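Local coordinates for Vv2_1132 (Vibrio vulnificus CMCP6, PDB 5Y9S), which probably binds promoter DNA as a tetrameric LysR-type transcriptional regulator and adjusts transcription in response to an effector, as other members of the family do, at residues Lys12-Phe17 against Arg43-Leu47; Ile51-Leu55 against Thr66-Phe72; Asn112-Lys116 against His254-Glu258; His178-Pro184 against Trp275-Ile281. Residue numbers count along the deposited sequence, not the author numbering.

Contact 1. Residues Lys12-Phe17 against Arg43-Leu47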
loop_
_atom_site.group_PDB
_atom_site.type_symbol
_atom_site.label_atom_id
_atom_site.label_comp_id
_atom_site.label_asym_id
_atom_site.label_seq_id
_atom_site.Cartn_x
_atom_site.Cartn_y
_atom_site.Cartn_z
ATOM N N LYS D 12 -0.358 16.399 4.465
ATOM C CA LYS D 12 0.953 16.829 4.953
ATOM C C LYS D 12 1.179 16.510 6.433
ATOM O O LYS D 12 2.325 16.581 6.888
ATOM C CB LYS D 12 1.193 18.324 4.685
ATOM C CG LYS D 12 -0.021 19.205 4.718
ATOM C CD LYS D 12 0.352 20.624 4.323
ATOM C CE LYS D 12 0.257 20.827 2.799
ATOM N NZ LYS D 12 0.857 22.129 2.342
ATOM N N TRP D 13 0.130 16.137 7.182
ATOM C CA TRP D 13 0.301 15.583 8.535
ATOM C C TRP D 13 1.283 14.411 8.540
ATOM O O TRP D 13 2.047 14.220 9.501
ATOM C CB TRP D 13 -1.047 15.088 9.077
ATOM C CG TRP D 13 -2.059 16.162 9.343
ATOM C CD1 TRP D 13 -1.832 17.514 9.400
ATOM C CD2 TRP D 13 -3.468 15.978 9.588
ATOM N NE1 TRP D 13 -3.007 18.167 9.682
ATOM C CE2 TRP D 13 -4.025 17.253 9.796
ATOM C CE3 TRP D 13 -4.302 14.864 9.649
ATOM C CZ2 TRP D 13 -5.374 17.443 10.056
ATOM C CZ3 TRP D 13 -5.644 15.049 9.907
ATOM C CH2 TRP D 13 -6.167 16.333 10.125
ATOM N N LEU D 14 1.277 13.617 7.473
ATOM C CA LEU D 14 2.113 12.424 7.438
ATOM C C LEU D 14 3.585 12.789 7.442
ATOM O O LEU D 14 4.351 12.312 8.285
ATOM C CB LEU D 14 1.769 11.593 6.211
ATOM C CG LEU D 14 0.293 11.252 6.113
ATOM C CD1 LEU D 14 0.036 10.483 4.838
ATOM C CD2 LEU D 14 -0.130 10.450 7.308
ATOM N N GLU D 15 4.010 13.637 6.512
ATOM C CA GLU D 15 5.406 14.076 6.551
ATOM C C GLU D 15 5.668 14.902 7.797
ATOM O O GLU D 15 6.754 14.806 8.380
ATOM C CB GLU D 15 5.772 14.867 5.287
ATOM C CG GLU D 15 4.969 14.467 4.042
ATOM C CD GLU D 15 5.310 15.298 2.794
ATOM O OE1 GLU D 15 6.519 15.423 2.486
ATOM O OE2 GLU D 15 4.377 15.826 2.125
ATOM N N ASP D 16 4.685 15.693 8.238
ATOM C CA ASP D 16 4.808 16.357 9.543
ATOM C C ASP D 16 5.174 15.342 10.606
ATOM O O ASP D 16 6.149 15.511 11.344
ATOM C CB ASP D 16 3.501 17.047 9.934
ATOM C CG ASP D 16 3.237 18.291 9.123
ATOM O OD1 ASP D 16 4.175 18.744 8.450
ATOM O OD2 ASP D 16 2.095 18.810 9.138
ATOM N N PHE D 17 4.415 14.248 10.651
ATOM C CA PHE D 17 4.663 13.205 11.633
ATOM C C PHE D 17 6.074 12.632 11.483
ATOM O O PHE D 17 6.846 12.609 12.445
ATOM C CB PHE D 17 3.608 12.113 11.512
ATOM C CG PHE D 17 3.970 10.867 12.255
ATOM C CD1 PHE D 17 3.662 10.726 13.600
ATOM C CD2 PHE D 17 4.639 9.830 11.608
ATOM C CE1 PHE D 17 4.010 9.571 14.291
ATOM C CE2 PHE D 17 5.006 8.684 12.297
ATOM C CZ PHE D 17 4.679 8.552 13.645
ATOM N N ARG D 43 -0.551 21.587 13.293
ATOM C CA ARG D 43 -0.753 20.453 12.406
ATOM C C ARG D 43 -0.635 19.158 13.187
ATOM O O ARG D 43 -1.502 18.284 13.086
ATOM C CB ARG D 43 0.241 20.502 11.247
ATOM C CG ARG D 43 0.066 21.761 10.378
ATOM C CD ARG D 43 0.144 21.497 8.880
ATOM N NE ARG D 43 1.425 20.926 8.511
ATOM C CZ ARG D 43 2.191 21.428 7.560
ATOM N NH1 ARG D 43 1.774 22.502 6.918
ATOM N NH2 ARG D 43 3.358 20.866 7.257
ATOM N N ILE D 44 0.408 19.047 14.018
ATOM C CA ILE D 44 0.610 17.853 14.833
ATOM C C ILE D 44 -0.595 17.613 15.738
ATOM O O ILE D 44 -1.025 16.469 15.958
ATOM C CB ILE D 44 1.914 18.001 15.632
ATOM C CG1 ILE D 44 3.112 18.013 14.661
ATOM C CG2 ILE D 44 2.024 16.935 16.706
ATOM C CD1 ILE D 44 3.542 16.626 14.182
ATOM N N GLN D 45 -1.172 18.685 16.260
ATOM C CA GLN D 45 -2.318 18.540 17.143
ATOM C C GLN D 45 -3.548 18.078 16.371
ATOM O O GLN D 45 -4.256 17.171 16.815
ATOM C CB GLN D 45 -2.576 19.860 17.868
ATOM C CG GLN D 45 -3.996 20.039 18.350
ATOM C CD GLN D 45 -4.132 21.228 19.299
ATOM O OE1 GLN D 45 -3.656 22.323 18.999
ATOM N NE2 GLN D 45 -4.762 21.007 20.450
ATOM N N ALA D 46 -3.781 18.650 15.182
ATOM C CA ALA D 46 -4.885 18.179 14.347
ATOM C C ALA D 46 -4.721 16.706 13.982
ATOM O O ALA D 46 -5.702 15.951 13.971
ATOM C CB ALA D 46 -4.993 19.020 13.082
ATOM N N LEU D 47 -3.495 16.281 13.677
ATOM C CA LEU D 47 -3.258 14.865 13.386
ATOM C C LEU D 47 -3.584 13.998 14.594
ATOM O O LEU D 47 -4.120 12.895 14.446
ATOM C CB LEU D 47 -1.807 14.639 12.967
ATOM C CG LEU D 47 -1.373 13.174 12.880
ATOM C CD1 LEU D 47 -2.204 12.376 11.854
ATOM C CD2 LEU D 47 0.069 13.093 12.535
#
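Segments 12-17 and 43-47, parts of helices 11-22 and 37-51, meet at a steep angle: their N-to-C directions differ by 109° and their axes approach to 9.6 Å. The closest pair of CA atoms belongs to Trp-13 and Leu-47, 6.1 Å apart. Trp-13 fills this crossing. Its six-membered ring lies against the backbone of the second helix, with Leu-47 CA 4.1 Å from the ring centroid and 19° off the normal, a CH-pi contact over the face. Trp-13 CZ2 reaches Ala-46 CB at 3.4 Å, while Trp-13 CE3 rests 3.9 Å from Leu-47 CD1. Such packing between the first and third helices, with helix 26-32 between them in sequence, belongs to the winged helix-turn-helix head of LysR regulators; helix 37-51 follows the turn, the place of the recognition helix in this family. Leu-47 CD2 also touches Phe-17 CB at 3.8 Å, and Phe-17 carries the apolar cluster on to Phe-56 and Phe-72. Arg-43 grips Asp-16 with two roughly side-by-side hydrogen bonds of a salt bridge, NH2 to OD1 at 2.6 Å and NE to OD2 at a very short 2.3 Å. The aliphatic part of Lys-12 lies over one face of the guanidinium, its CD 3.5 Å from Arg-43 NH1. Asp-16 OD1 has a second cationic partner in Arg-33, so one carboxylate serves two arginines.

Contact 2. Residues Ile51-Leu55 against Thr66-Phe72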
loop_
_atom_site.group_PDB
_atom_site.type_symbol
_atom_site.label_atom_id
_atom_site.label_comp_id
_atom_site.label_asym_id
_atom_site.label_seq_id
_atom_site.Cartn_x
_atom_site.Cartn_y
_atom_site.Cartn_z
ATOM N N ILE D 51 -6.583 11.161 14.582
ATOM C CA ILE D 51 -6.346 9.742 14.849
ATOM C C ILE D 51 -6.970 9.279 16.172
ATOM O O ILE D 51 -7.191 8.080 16.354
ATOM C CB ILE D 51 -4.840 9.439 14.865
ATOM C CG1 ILE D 51 -4.592 7.935 14.641
ATOM C CG2 ILE D 51 -4.268 9.845 16.212
ATOM C CD1 ILE D 51 -4.823 7.448 13.236
ATOM N N GLY D 52 -7.236 10.187 17.116
ATOM C CA GLY D 52 -7.907 9.850 18.366
ATOM C C GLY D 52 -7.014 9.544 19.559
ATOM O O GLY D 52 -7.526 9.450 20.682
ATOM N N VAL D 53 -5.708 9.385 19.367
ATOM C CA VAL D 53 -4.798 9.023 20.454
ATOM C C VAL D 53 -3.516 9.834 20.312
ATOM O O VAL D 53 -3.184 10.311 19.220
ATOM C CB VAL D 53 -4.468 7.512 20.460
ATOM C CG1 VAL D 53 -5.696 6.695 20.788
ATOM C CG2 VAL D 53 -3.872 7.064 19.130
ATOM N N PRO D 54 -2.786 10.031 21.413
ATOM C CA PRO D 54 -1.529 10.773 21.309
ATOM C C PRO D 54 -0.483 9.932 20.582
ATOM O O PRO D 54 -0.288 8.754 20.879
ATOM C CB PRO D 54 -1.146 11.059 22.774
ATOM C CG PRO D 54 -1.893 10.033 23.584
ATOM C CD PRO D 54 -3.122 9.696 22.816
ATOM N N LEU D 55 0.156 10.531 19.591
ATOM C CA LEU D 55 1.229 9.830 18.897
ATOM C C LEU D 55 2.577 10.099 19.546
ATOM O O LEU D 55 3.431 9.207 19.585
ATOM C CB LEU D 55 1.251 10.242 17.426
ATOM C CG LEU D 55 -0.075 9.915 16.741
ATOM C CD1 LEU D 55 -0.187 10.477 15.274
ATOM C CD2 LEU D 55 -0.227 8.407 16.761
ATOM N N THR D 66 4.736 7.502 21.356
ATOM C CA THR D 66 3.980 6.639 22.259
ATOM C C THR D 66 3.894 5.233 21.657
ATOM O O THR D 66 4.351 4.988 20.544
ATOM C CB THR D 66 2.578 7.203 22.499
ATOM O OG1 THR D 66 1.859 7.231 21.250
ATOM C CG2 THR D 66 2.660 8.629 23.096
ATOM N N GLU D 67 3.304 4.291 22.391
ATOM C CA GLU D 67 3.033 2.983 21.803
ATOM C C GLU D 67 2.242 3.137 20.509
ATOM O O GLU D 67 2.578 2.521 19.491
ATOM C CB GLU D 67 2.278 2.092 22.796
ATOM C CG GLU D 67 0.972 2.773 23.298
ATOM C CD GLU D 67 0.057 1.884 24.116
ATOM O OE1 GLU D 67 -0.594 2.424 25.040
ATOM O OE2 GLU D 67 -0.025 0.663 23.842
ATOM N N HIS D 68 1.228 4.011 20.511
ATOM C CA HIS D 68 0.421 4.269 19.319
ATOM C C HIS D 68 1.265 4.860 18.191
ATOM O O HIS D 68 1.182 4.402 17.043
ATOM C CB HIS D 68 -0.747 5.194 19.672
ATOM C CG HIS D 68 -1.626 4.660 20.762
ATOM N ND1 HIS D 68 -2.289 3.455 20.657
ATOM C CD2 HIS D 68 -1.958 5.170 21.973
ATOM C CE1 HIS D 68 -2.987 3.240 21.756
ATOM N NE2 HIS D 68 -2.804 4.267 22.570
ATOM N N GLY D 69 2.107 5.862 18.500
ATOM C CA GLY D 69 2.947 6.443 17.466
ATOM C C GLY D 69 3.838 5.403 16.817
ATOM O O GLY D 69 4.085 5.439 15.607
ATOM N N GLN D 70 4.288 4.428 17.606
ATOM C CA GLN D 70 5.125 3.383 17.041
ATOM C C GLN D 70 4.343 2.509 16.086
ATOM O O GLN D 70 4.831 2.201 14.998
ATOM C CB GLN D 70 5.766 2.575 18.162
ATOM C CG GLN D 70 7.052 3.251 18.586
ATOM C CD GLN D 70 7.773 2.541 19.683
ATOM O OE1 GLN D 70 7.169 1.811 20.468
ATOM N NE2 GLN D 70 9.085 2.746 19.750
ATOM N N LYS D 71 3.111 2.143 16.438
ATOM C CA LYS D 71 2.264 1.458 15.459
ATOM C C LYS D 71 1.890 2.355 14.283
ATOM O O LYS D 71 1.594 1.837 13.206
ATOM C CB LYS D 71 0.990 0.942 16.114
ATOM C CG LYS D 71 1.238 0.164 17.428
ATOM C CD LYS D 71 1.362 -1.327 17.152
ATOM C CE LYS D 71 1.129 -2.138 18.428
ATOM N NZ LYS D 71 2.253 -1.918 19.395
ATOM N N PHE D 72 1.889 3.678 14.457
ATOM C CA PHE D 72 1.474 4.570 13.375
ATOM C C PHE D 72 2.528 4.698 12.282
ATOM O O PHE D 72 2.196 5.089 11.156
ATOM C CB PHE D 72 1.139 5.958 13.942
ATOM C CG PHE D 72 0.473 6.879 12.948
ATOM C CD1 PHE D 72 -0.875 6.750 12.642
ATOM C CD2 PHE D 72 1.201 7.876 12.315
ATOM C CE1 PHE D 72 -1.479 7.604 11.716
ATOM C CE2 PHE D 72 0.598 8.727 11.362
ATOM C CZ PHE D 72 -0.737 8.591 11.077
#
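Polar bonds fix the backbone of segment 51-55 to the start of the helix in 66-72. Thr-66 N donates to Leu-55 O at 2.8 Å, and Thr-66 OG1 donates to Pro-54 O at 2.7 Å. That same OG1 accepts from Gly-69 N at 3.1 Å, so the N-cap threonine ties loop and helix together through one hydroxyl. The backbones come very close here: Leu-55 O lies 3.5 Å from Gly-69 CA, and a CB on Gly-69 would clash with this carbonyl. Apolar contacts form the second group. Leu-55 CD1 makes a CH-pi contact over the face of the Phe-72 ring, 4.3 Å from its centroid, Ile-51 CD1 meets Phe-72 CE1 at 3.7 Å, and Val-53 CG2 makes an off-centre CH-pi contact with His-68, 4.1 Å from the ring centroid. The segments flank the two-stranded wing, 56-57 and 64-65, of the winged helix-turn-helix; Leu-55 and Phe-72 pack on Leu-47 of helix 37-51, and Phe-90 of the second subunit packs on Ile-51.

Contact 3. Residues Asn112-Lys116 against His254-Glu258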
loop_
_atom_site.group_PDB
_atom_site.type_symbol
_atom_site.label_atom_id
_atom_site.label_comp_id
_atom_site.label_asym_id
_atom_site.label_seq_id
_atom_site.Cartn_x
_atom_site.Cartn_y
_atom_site.Cartn_z
ATOM N N ASN D 112 32.223 10.396 -19.662
ATOM C CA ASN D 112 33.432 10.388 -20.476
ATOM C C ASN D 112 33.145 10.447 -21.968
ATOM O O ASN D 112 34.089 10.566 -22.762
ATOM C CB ASN D 112 34.273 9.149 -20.152
ATOM C CG ASN D 112 33.414 7.956 -19.796
ATOM O OD1 ASN D 112 32.549 7.548 -20.583
ATOM N ND2 ASN D 112 33.624 7.399 -18.596
ATOM N N LEU D 113 31.878 10.384 -22.379
ATOM C CA LEU D 113 31.535 10.581 -23.780
ATOM C C LEU D 113 30.813 11.902 -24.007
ATOM O O LEU D 113 31.320 12.758 -24.733
ATOM C CB LEU D 113 30.688 9.415 -24.310
ATOM C CG LEU D 113 30.462 9.476 -25.826
ATOM C CD1 LEU D 113 31.750 9.139 -26.553
ATOM C CD2 LEU D 113 29.338 8.543 -26.265
ATOM N N LEU D 114 29.648 12.100 -23.387
ATOM C CA LEU D 114 28.850 13.285 -23.702
ATOM C C LEU D 114 29.591 14.597 -23.448
ATOM O O LEU D 114 29.642 15.435 -24.365
ATOM C CB LEU D 114 27.513 13.204 -22.952
ATOM C CG LEU D 114 26.678 12.011 -23.429
ATOM C CD1 LEU D 114 25.304 12.028 -22.826
ATOM C CD2 LEU D 114 26.588 11.992 -24.954
ATOM N N PRO D 115 30.193 14.845 -22.283
ATOM C CA PRO D 115 30.850 16.152 -22.092
ATOM C C PRO D 115 31.939 16.435 -23.112
ATOM O O PRO D 115 32.054 17.565 -23.603
ATOM C CB PRO D 115 31.412 16.053 -20.664
ATOM C CG PRO D 115 30.534 15.063 -19.986
ATOM C CD PRO D 115 30.179 14.051 -21.038
ATOM N N LYS D 116 32.765 15.439 -23.428
ATOM C CA LYS D 116 33.740 15.600 -24.502
ATOM C C LYS D 116 33.043 15.973 -25.802
ATOM O O LYS D 116 33.410 16.953 -26.456
ATOM C CB LYS D 116 34.547 14.314 -24.671
ATOM C CG LYS D 116 35.573 14.352 -25.780
ATOM C CD LYS D 116 36.967 14.636 -25.231
ATOM C CE LYS D 116 38.003 14.720 -26.346
ATOM N NZ LYS D 116 38.049 13.473 -27.168
ATOM N N HIS D 254 38.078 5.424 -25.222
ATOM C CA HIS D 254 37.680 6.812 -24.992
ATOM C C HIS D 254 37.665 7.189 -23.512
ATOM O O HIS D 254 37.625 8.383 -23.183
ATOM C CB HIS D 254 36.307 7.094 -25.622
ATOM C CG HIS D 254 35.150 6.626 -24.801
ATOM N ND1 HIS D 254 34.567 5.388 -24.969
ATOM C CD2 HIS D 254 34.469 7.232 -23.801
ATOM C CE1 HIS D 254 33.568 5.255 -24.111
ATOM N NE2 HIS D 254 33.492 6.358 -23.386
ATOM N N VAL D 255 37.721 6.200 -22.616
ATOM C CA VAL D 255 37.727 6.478 -21.184
ATOM C C VAL D 255 39.125 6.768 -20.651
ATOM O O VAL D 255 39.250 7.344 -19.563
ATOM C CB VAL D 255 37.053 5.298 -20.451
ATOM C CG1 VAL D 255 37.145 5.438 -18.958
ATOM C CG2 VAL D 255 35.589 5.212 -20.862
ATOM N N ILE D 256 40.183 6.462 -21.410
ATOM C CA ILE D 256 41.545 6.541 -20.898
ATOM C C ILE D 256 42.418 7.496 -21.704
ATOM O O ILE D 256 43.645 7.438 -21.600
ATOM C CB ILE D 256 42.197 5.148 -20.852
ATOM C CG1 ILE D 256 42.091 4.501 -22.228
ATOM C CG2 ILE D 256 41.520 4.286 -19.832
ATOM C CD1 ILE D 256 42.924 3.236 -22.408
ATOM N N GLU D 257 41.817 8.353 -22.529
ATOM C CA GLU D 257 42.610 9.217 -23.403
ATOM C C GLU D 257 43.619 10.027 -22.604
ATOM O O GLU D 257 44.792 10.114 -22.981
ATOM C CB GLU D 257 41.688 10.141 -24.201
ATOM C CG GLU D 257 42.358 10.850 -25.378
ATOM C CD GLU D 257 41.487 11.956 -25.986
ATOM O OE1 GLU D 257 40.241 11.868 -25.902
ATOM O OE2 GLU D 257 42.052 12.918 -26.549
ATOM N N GLU D 258 43.186 10.589 -21.470
ATOM C CA GLU D 258 44.051 11.421 -20.640
ATOM C C GLU D 258 45.041 10.595 -19.827
ATOM O O GLU D 258 46.189 11.015 -19.653
ATOM C CB GLU D 258 43.205 12.286 -19.711
ATOM C CG GLU D 258 43.996 13.309 -18.918
ATOM C CD GLU D 258 43.094 14.343 -18.270
ATOM O OE1 GLU D 258 42.751 14.185 -17.073
ATOM O OE2 GLU D 258 42.715 15.306 -18.970
#
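This is a small surface contact, burying 249 Å² in all, that bridges the two subdomains of the LysR substrate-binding domain beside the strands connecting them. The fold is of the periplasmic-binding-protein type, in which effector pockets of relatives lie between the two subdomains; a similar role for this region can only be inferred. The backbones come closest at Asn-112 and Val-255, whose CA atoms are 5.9 Å apart. Inside, the contact rests on His-254, whose ring has Leu-113 CD1 over one face and Asn-112 near its plane. His-254 ND1 is hydrogen-bonded to Glu-180 OE1, which fixes the imidazole from the strand side. Val-255 CG2 adds a packing contact, 3.7 Å from Asn-112 CG. Toward solvent, a salt bridge spans the gap: Lys-116 NZ donates to Glu-257 OE1 at 3.0 Å, joining the first turns of helices 114-120 and 257-261 through two long, exposed side chains. Each segment has its own strands: Leu-114 packs on Ile-103 and Cys-105 of strand 100-105 and on Phe-155 of strand 153-157, whereas segment 254-258 follows strand 248-252 and rests Ile-256 on Val-183 and Val-185 of strand 172-186. Leu-113 and His-254 both touch Ile-281 of the connecting strand 277-286.

Contact 4. Residues His178-Pro184 against Trp275-Ile281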
loop_
_atom_site.group_PDB
_atom_site.type_symbol
_atom_site.label_atom_id
_atom_site.label_comp_id
_atom_site.label_asym_id
_atom_site.label_seq_id
_atom_site.Cartn_x
_atom_site.Cartn_y
_atom_site.Cartn_z
ATOM N N HIS D 178 31.054 6.847 -32.742
ATOM C CA HIS D 178 32.444 6.537 -32.467
ATOM C C HIS D 178 32.645 5.042 -32.623
ATOM O O HIS D 178 31.811 4.251 -32.175
ATOM C CB HIS D 178 32.824 6.970 -31.051
ATOM C CG HIS D 178 34.238 7.413 -30.916
ATOM N ND1 HIS D 178 34.739 7.939 -29.748
ATOM C CD2 HIS D 178 35.261 7.414 -31.803
ATOM C CE1 HIS D 178 36.013 8.244 -29.916
ATOM N NE2 HIS D 178 36.356 7.933 -31.154
ATOM N N SER D 179 33.736 4.675 -33.287
ATOM C CA SER D 179 34.219 3.304 -33.352
ATOM C C SER D 179 35.607 3.274 -32.729
ATOM O O SER D 179 36.429 4.159 -32.992
ATOM C CB SER D 179 34.257 2.783 -34.793
ATOM O OG SER D 179 33.004 2.249 -35.186
ATOM N N GLU D 180 35.858 2.275 -31.894
ATOM C CA GLU D 180 37.097 2.210 -31.132
ATOM C C GLU D 180 37.269 0.779 -30.653
ATOM O O GLU D 180 36.509 -0.118 -31.033
ATOM C CB GLU D 180 37.076 3.188 -29.952
ATOM C CG GLU D 180 36.011 2.848 -28.917
ATOM C CD GLU D 180 36.028 3.782 -27.708
ATOM O OE1 GLU D 180 35.006 3.855 -26.980
ATOM O OE2 GLU D 180 37.059 4.452 -27.487
ATOM N N LYS D 181 38.264 0.563 -29.804
ATOM C CA LYS D 181 38.526 -0.751 -29.246
ATOM C C LYS D 181 38.417 -0.699 -27.727
ATOM O O LYS D 181 38.569 0.360 -27.098
ATOM C CB LYS D 181 39.912 -1.267 -29.663
ATOM C CG LYS D 181 40.242 -1.134 -31.172
ATOM C CD LYS D 181 39.777 -2.357 -31.976
ATOM C CE LYS D 181 40.618 -2.583 -33.238
ATOM N NZ LYS D 181 41.357 -3.882 -33.183
ATOM N N VAL D 182 38.117 -1.850 -27.149
ATOM C CA VAL D 182 38.205 -2.059 -25.716
ATOM C C VAL D 182 39.551 -2.721 -25.447
ATOM O O VAL D 182 39.804 -3.833 -25.915
ATOM C CB VAL D 182 37.041 -2.916 -25.202
ATOM C CG1 VAL D 182 37.313 -3.348 -23.781
ATOM C CG2 VAL D 182 35.716 -2.143 -25.315
ATOM N N VAL D 183 40.430 -2.038 -24.724
ATOM C CA VAL D 183 41.824 -2.486 -24.637
ATOM C C VAL D 183 42.213 -2.847 -23.215
ATOM O O VAL D 183 41.671 -2.280 -22.261
ATOM C CB VAL D 183 42.775 -1.423 -25.191
ATOM C CG1 VAL D 183 42.389 -1.106 -26.638
ATOM C CG2 VAL D 183 42.761 -0.172 -24.298
ATOM N N PRO D 184 43.119 -3.801 -23.024
ATOM C CA PRO D 184 43.603 -4.100 -21.669
ATOM C C PRO D 184 44.651 -3.073 -21.261
ATOM O O PRO D 184 45.589 -2.801 -22.015
ATOM C CB PRO D 184 44.210 -5.496 -21.810
ATOM C CG PRO D 184 44.688 -5.535 -23.247
ATOM C CD PRO D 184 43.719 -4.685 -24.042
ATOM N N TRP D 275 43.512 -8.990 -29.264
ATOM C CA TRP D 275 43.010 -8.996 -27.895
ATOM C C TRP D 275 42.302 -7.700 -27.545
ATOM O O TRP D 275 41.830 -7.539 -26.411
ATOM C CB TRP D 275 44.163 -9.228 -26.914
ATOM C CG TRP D 275 44.813 -10.560 -27.052
ATOM C CD1 TRP D 275 44.646 -11.456 -28.068
ATOM C CD2 TRP D 275 45.725 -11.165 -26.131
ATOM N NE1 TRP D 275 45.404 -12.576 -27.841
ATOM C CE2 TRP D 275 46.077 -12.422 -26.658
ATOM C CE3 TRP D 275 46.280 -10.764 -24.915
ATOM C CZ2 TRP D 275 46.961 -13.283 -26.011
ATOM C CZ3 TRP D 275 47.160 -11.617 -24.276
ATOM C CH2 TRP D 275 47.490 -12.864 -24.824
ATOM N N GLN D 276 42.257 -6.764 -28.483
ATOM C CA GLN D 276 41.518 -5.520 -28.341
ATOM C C GLN D 276 40.186 -5.677 -29.065
ATOM O O GLN D 276 40.156 -5.993 -30.261
ATOM C CB GLN D 276 42.343 -4.355 -28.897
ATOM C CG GLN D 276 43.835 -4.515 -28.573
ATOM C CD GLN D 276 44.684 -3.303 -28.920
ATOM O OE1 GLN D 276 45.722 -3.058 -28.300
ATOM N NE2 GLN D 276 44.252 -2.544 -29.917
ATOM N N ILE D 277 39.095 -5.466 -28.340
ATOM C CA ILE D 277 37.761 -5.834 -28.803
ATOM C C ILE D 277 37.118 -4.613 -29.446
ATOM O O ILE D 277 36.972 -3.582 -28.771
ATOM C CB ILE D 277 36.887 -6.359 -27.662
ATOM C CG1 ILE D 277 37.573 -7.533 -26.966
ATOM C CG2 ILE D 277 35.552 -6.777 -28.223
ATOM C CD1 ILE D 277 37.088 -7.764 -25.577
ATOM N N PRO D 278 36.685 -4.694 -30.712
ATOM C CA PRO D 278 36.055 -3.541 -31.366
ATOM C C PRO D 278 34.666 -3.273 -30.816
ATOM O O PRO D 278 33.940 -4.194 -30.438
ATOM C CB PRO D 278 35.974 -3.970 -32.833
ATOM C CG PRO D 278 35.784 -5.445 -32.768
ATOM C CD PRO D 278 36.648 -5.891 -31.577
ATOM N N ILE D 279 34.282 -1.999 -30.830
ATOM C CA ILE D 279 33.038 -1.571 -30.213
ATOM C C ILE D 279 32.592 -0.273 -30.873
ATOM O O ILE D 279 33.418 0.555 -31.273
ATOM C CB ILE D 279 33.224 -1.432 -28.683
ATOM C CG1 ILE D 279 32.005 -1.925 -27.953
ATOM C CG2 ILE D 279 33.572 -0.011 -28.257
ATOM C CD1 ILE D 279 32.321 -2.122 -26.524
ATOM N N ASP D 280 31.278 -0.112 -31.013
ATOM C CA ASP D 280 30.689 1.068 -31.638
ATOM C C ASP D 280 29.774 1.755 -30.640
ATOM O O ASP D 280 29.101 1.093 -29.845
ATOM C CB ASP D 280 29.871 0.727 -32.907
ATOM C CG ASP D 280 30.529 -0.324 -33.782
ATOM O OD1 ASP D 280 31.736 -0.199 -34.077
ATOM O OD2 ASP D 280 29.824 -1.266 -34.198
ATOM N N ILE D 281 29.744 3.080 -30.687
ATOM C CA ILE D 281 28.856 3.867 -29.844
ATOM C C ILE D 281 27.856 4.558 -30.754
ATOM O O ILE D 281 28.238 5.336 -31.640
ATOM C CB ILE D 281 29.621 4.880 -28.990
ATOM C CG1 ILE D 281 30.389 4.150 -27.885
ATOM C CG2 ILE D 281 28.641 5.869 -28.390
ATOM C CD1 ILE D 281 31.561 4.924 -27.347
#
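Across the five bridged pairs of this antiparallel contact, 178-182 with 277-281, side chains alternate between the two faces of the sheet. Val-182, Ile-277, Ile-279 and Ile-281 share one largely apolar face with Glu-180 and the exposed His-178. Val-182, in its t rotamer, brings CG2 to 3.6 Å from Ile-279 CD1, and its CB faces that of Ile-277 at 4.2 Å. Glu-180 takes p at chi1 and t at chi2, which lays its chain along Ile-279, CG to CG2 at 3.8 Å, and sets OE1 3.6 Å from Ile-281 CD1; the charged end is held by His-254. The opposite face carries polar and exposed residues: Ser-179 OG donates to Asp-280 OD1 at 3.0 Å, and Lys-181, m at both chi1 and chi2, folds its CD to 4.0 Å from Pro-278 CA. Strands 172-186 and 277-286 link the two subdomains of the LysR effector-binding domain, as the crossover strands do in its relatives. Backbone bonds set the register, Val-182 N to Ile-277 O at 2.6 Å and Ile-279 N to Glu-180 O at 2.9 Å among them, with His-178 N to Ile-281 O weak at 3.4 Å. Helix 210-220 covers Ile-277 through Val-214 and Val-218, and Ile-279 through Phe-210 and Leu-211.

Overall arrangement
The four contacts fall into two pairs, one in each domain, about 49 to 61 Å apart between centres. Contacts 1 and 2 are buried and share a single apolar core: Phe-17 meets Phe-72, and Leu-47 meets Leu-55, so helices 11-22, 37-51 and 67-90 converge there. Contact 1 adds a charged clasp, contact 2 a capping network. In the other domain, contact 4 is partly buried and built chiefly on backbone pairing, whereas contact 3 is a surface contact relying on side chains alone. Their segments alternate along the chain, and they touch where Glu-180 OE1 probably hydrogen-bonds His-254 ND1 at 2.6 Å and where Leu-113 packs on Ile-281.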